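Local coordinates for protein beta-galactosidase (Trichoderma reesei, PDB 3OG2) that probably hydrolyses terminal non-reducing beta-D-galactose residues from beta-D-galactosides, as a glycoside hydrolase of family 35, at residues R716-A724 with L809-I819. Sequence-based numbering, arbitrary orientation.
Sequences RGRFTARTA and LTSSSGANVSI
At one end of an all-beta domain, away from the galactose site, a strand end and the loop after it (716-724) pack on a hairpin (809-819) whose type I turn runs from Ser811 to Gly814. Thr723 joins the two: its OG1 accepts from Ser812 N at 2.9 Å (163°) and also hydrogen-bonds to the backbone O of Arg725. OG1 lies between the backbone N and the carbonyl carbon (chi1 55°), which turns it to Ser812 N, while CG2 lies 3.7 Å from Ser811 CB. A valine here would keep the bulk but would probably leave Ser812 N without its acceptor. Ser811 suits its place because its OG takes up Ser813 N, forming an ST turn, and Ala815 N; Gly814 has a positive phi (95°) at which a CB would crowd the preceding carbonyl.

Deeper in, Leu809 CD2 sits over one face of the Phe719 ring, 3.7 Å from its centroid, a CH-pi contact. Val817 CG1 touches Phe719 CB; its CG2 meets Arg722 CG at 3.9 Å and lies over one guanidinium face, the bent arginine chain running the opposite way. Gly717 fits because Ile819 CG2 lies 3.4 Å from its CA, and a CB would run into that methyl. A water bridges Thr720 N and Ser818 O. Strand 713-720 lies between strands 775-782 and 820-824 in one sheet, whereas 803-811 edges another beside 726-733, whose Gln726 touches Phe719, Leu809 and Val817.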
loop_
_atom_site.group_PDB
_atom_site.type_symbol
_atom_site.label_atom_id
_atom_site.label_comp_id
_atom_site.label_asym_id
_atom_site.label_seq_id
_atom_site.Cartn_x
_atom_site.Cartn_y
_atom_site.Cartn_z
ATOM N N ARG A 716 23.065 4.380 -29.968
ATOM C CA ARG A 716 24.213 5.002 -30.672
ATOM C C ARG A 716 23.969 4.824 -32.168
ATOM O O ARG A 716 23.835 3.676 -32.634
ATOM C CB ARG A 716 25.542 4.348 -30.255
ATOM C CG ARG A 716 25.862 4.802 -28.832
ATOM C CD ARG A 716 27.081 4.160 -28.308
ATOM N NE ARG A 716 28.322 4.322 -29.041
ATOM C CZ ARG A 716 29.117 5.379 -28.948
ATOM N NH1 ARG A 716 28.714 6.438 -28.222
ATOM N NH2 ARG A 716 30.300 5.456 -29.551
ATOM N N GLY A 717 23.832 5.945 -32.849
ATOM C CA GLY A 717 23.542 5.918 -34.261
ATOM C C GLY A 717 24.700 6.451 -35.097
ATOM O O GLY A 717 25.102 7.624 -34.933
ATOM N N ARG A 718 25.237 5.615 -35.985
ATOM C CA ARG A 718 26.337 6.011 -36.856
ATOM C C ARG A 718 25.810 6.516 -38.202
ATOM O O ARG A 718 24.945 5.844 -38.809
ATOM C CB ARG A 718 27.225 4.809 -37.147
ATOM C CG ARG A 718 28.206 4.484 -36.045
ATOM C CD ARG A 718 28.803 3.109 -36.268
ATOM N NE ARG A 718 29.932 2.777 -35.409
ATOM C CZ ARG A 718 29.869 2.467 -34.133
ATOM N NH1 ARG A 718 28.681 2.444 -33.492
ATOM N NH2 ARG A 718 30.990 2.174 -33.457
ATOM N N PHE A 719 26.352 7.616 -38.684
ATOM C CA PHE A 719 26.042 8.042 -40.034
ATOM C C PHE A 719 27.285 8.669 -40.665
ATOM O O PHE A 719 28.206 9.100 -39.927
ATOM C CB PHE A 719 24.878 9.056 -40.069
ATOM C CG PHE A 719 25.159 10.422 -39.451
ATOM C CD1 PHE A 719 24.866 10.644 -38.090
ATOM C CD2 PHE A 719 25.679 11.469 -40.218
ATOM C CE1 PHE A 719 25.114 11.925 -37.569
ATOM C CE2 PHE A 719 25.943 12.709 -39.691
ATOM C CZ PHE A 719 25.633 12.949 -38.348
ATOM N N THR A 720 27.278 8.767 -41.991
ATOM C CA THR A 720 28.345 9.505 -42.698
ATOM C C THR A 720 27.803 10.815 -43.166
ATOM O O THR A 720 26.762 10.862 -43.803
ATOM C CB THR A 720 28.771 8.623 -43.899
ATOM O OG1 THR A 720 29.280 7.383 -43.376
ATOM C CG2 THR A 720 29.844 9.402 -44.663
ATOM N N ALA A 721 28.466 11.915 -42.810
ATOM C CA ALA A 721 27.929 13.207 -43.201
ATOM C C ALA A 721 27.908 13.348 -44.706
ATOM O O ALA A 721 28.934 13.102 -45.372
ATOM C CB ALA A 721 28.722 14.346 -42.550
ATOM N N ARG A 722 26.775 13.815 -45.235
ATOM C CA ARG A 722 26.643 14.117 -46.658
ATOM C C ARG A 722 26.808 15.584 -46.952
ATOM O O ARG A 722 27.346 15.946 -48.005
ATOM C CB ARG A 722 25.284 13.631 -47.180
ATOM C CG ARG A 722 25.345 12.085 -47.137
ATOM C CD ARG A 722 25.046 11.557 -48.538
ATOM N NE ARG A 722 24.104 10.431 -48.384
ATOM C CZ ARG A 722 22.864 10.572 -48.835
ATOM N NH1 ARG A 722 22.563 11.731 -49.408
ATOM N NH2 ARG A 722 21.981 9.602 -48.721
ATOM N N THR A 723 26.341 16.440 -46.064
ATOM C CA THR A 723 26.538 17.888 -46.154
ATOM C C THR A 723 27.014 18.440 -44.800
ATOM O O THR A 723 26.934 17.757 -43.797
ATOM C CB THR A 723 25.255 18.600 -46.596
ATOM O OG1 THR A 723 24.165 18.260 -45.718
ATOM C CG2 THR A 723 24.844 18.124 -47.993
ATOM N N ALA A 724 27.546 19.650 -44.843
ATOM C CA ALA A 724 28.092 20.205 -43.613
ATOM C C ALA A 724 27.011 20.484 -42.577
ATOM O O ALA A 724 27.286 20.473 -41.390
ATOM C CB ALA A 724 28.856 21.466 -43.965
ATOM N N LEU A 809 16.993 11.874 -40.716
ATOM C CA LEU A 809 18.221 12.681 -40.812
ATOM C C LEU A 809 18.321 13.105 -42.272
ATOM O O LEU A 809 18.332 12.232 -43.159
ATOM C CB LEU A 809 19.416 11.821 -40.414
ATOM C CG LEU A 809 20.752 12.595 -40.446
ATOM C CD1 LEU A 809 20.765 13.806 -39.522
ATOM C CD2 LEU A 809 21.885 11.642 -40.063
ATOM N N THR A 810 18.396 14.399 -42.534
ATOM C CA THR A 810 18.364 14.871 -43.908
ATOM C C THR A 810 19.553 15.816 -44.136
ATOM O O THR A 810 19.952 16.564 -43.234
ATOM C CB THR A 810 17.035 15.586 -44.259
ATOM O OG1 THR A 810 16.775 16.548 -43.217
ATOM C CG2 THR A 810 15.830 14.656 -44.323
ATOM N N SER A 811 20.085 15.731 -45.361
ATOM C CA SER A 811 21.119 16.650 -45.744
ATOM C C SER A 811 20.496 18.002 -46.085
ATOM O O SER A 811 19.262 18.168 -46.168
ATOM C CB SER A 811 21.886 16.143 -46.978
ATOM O OG SER A 811 21.116 16.496 -48.138
ATOM N N SER A 812 21.408 18.960 -46.302
ATOM C CA SER A 812 20.890 20.322 -46.572
ATOM C C SER A 812 20.262 20.397 -47.944
ATOM O O SER A 812 19.729 21.456 -48.266
ATOM C CB SER A 812 22.008 21.354 -46.405
ATOM O OG SER A 812 23.124 21.056 -47.219
ATOM N N SER A 813 20.311 19.356 -48.749
ATOM C CA SER A 813 19.600 19.346 -50.025
ATOM C C SER A 813 18.326 18.514 -49.922
ATOM O O SER A 813 17.566 18.320 -50.872
ATOM C CB SER A 813 20.513 18.775 -51.119
ATOM O OG SER A 813 20.575 17.354 -50.943
ATOM N N GLY A 814 18.073 17.989 -48.732
ATOM C CA GLY A 814 16.885 17.185 -48.513
ATOM C C GLY A 814 17.117 15.702 -48.650
ATOM O O GLY A 814 16.181 14.913 -48.447
ATOM N N ALA A 815 18.317 15.246 -48.966
ATOM C CA ALA A 815 18.477 13.800 -49.139
ATOM C C ALA A 815 18.363 13.091 -47.805
ATOM O O ALA A 815 18.797 13.603 -46.776
ATOM C CB ALA A 815 19.826 13.519 -49.767
ATOM N N ASN A 816 17.834 11.868 -47.804
ATOM C CA ASN A 816 17.853 11.120 -46.556
ATOM C C ASN A 816 19.220 10.509 -46.259
ATOM O O ASN A 816 19.906 10.048 -47.185
ATOM C CB ASN A 816 16.851 9.948 -46.667
ATOM C CG ASN A 816 15.447 10.564 -46.681
ATOM O OD1 ASN A 816 14.733 10.327 -47.667
ATOM N ND2 ASN A 816 15.080 11.332 -45.673
ATOM N N VAL A 817 19.657 10.522 -45.021
ATOM C CA VAL A 817 20.951 10.012 -44.605
ATOM C C VAL A 817 20.675 8.843 -43.680
ATOM O O VAL A 817 19.920 9.016 -42.716
ATOM C CB VAL A 817 21.833 11.135 -43.973
ATOM C CG1 VAL A 817 23.155 10.518 -43.536
ATOM C CG2 VAL A 817 22.077 12.247 -44.971
ATOM N N SER A 818 21.225 7.676 -44.019
ATOM C CA SER A 818 20.979 6.467 -43.243
ATOM C C SER A 818 21.745 6.492 -41.929
ATOM O O SER A 818 22.856 6.989 -41.837
ATOM C CB SER A 818 21.481 5.262 -44.075
ATOM O OG SER A 818 20.492 5.056 -45.073
ATOM N N ILE A 819 21.160 5.914 -40.901
ATOM C CA ILE A 819 21.789 5.746 -39.588
ATOM C C ILE A 819 21.730 4.265 -39.254
ATOM O O ILE A 819 20.663 3.645 -39.416
ATOM C CB ILE A 819 21.076 6.539 -38.491
ATOM C CG1 ILE A 819 20.977 8.043 -38.879
ATOM C CG2 ILE A 819 21.773 6.305 -37.171
ATOM C CD1 ILE A 819 20.214 8.851 -37.832
HETATM O O HOH W 1 25.127 7.398 -43.365
HETATM O O HOH W 2 23.396 7.789 -46.253
#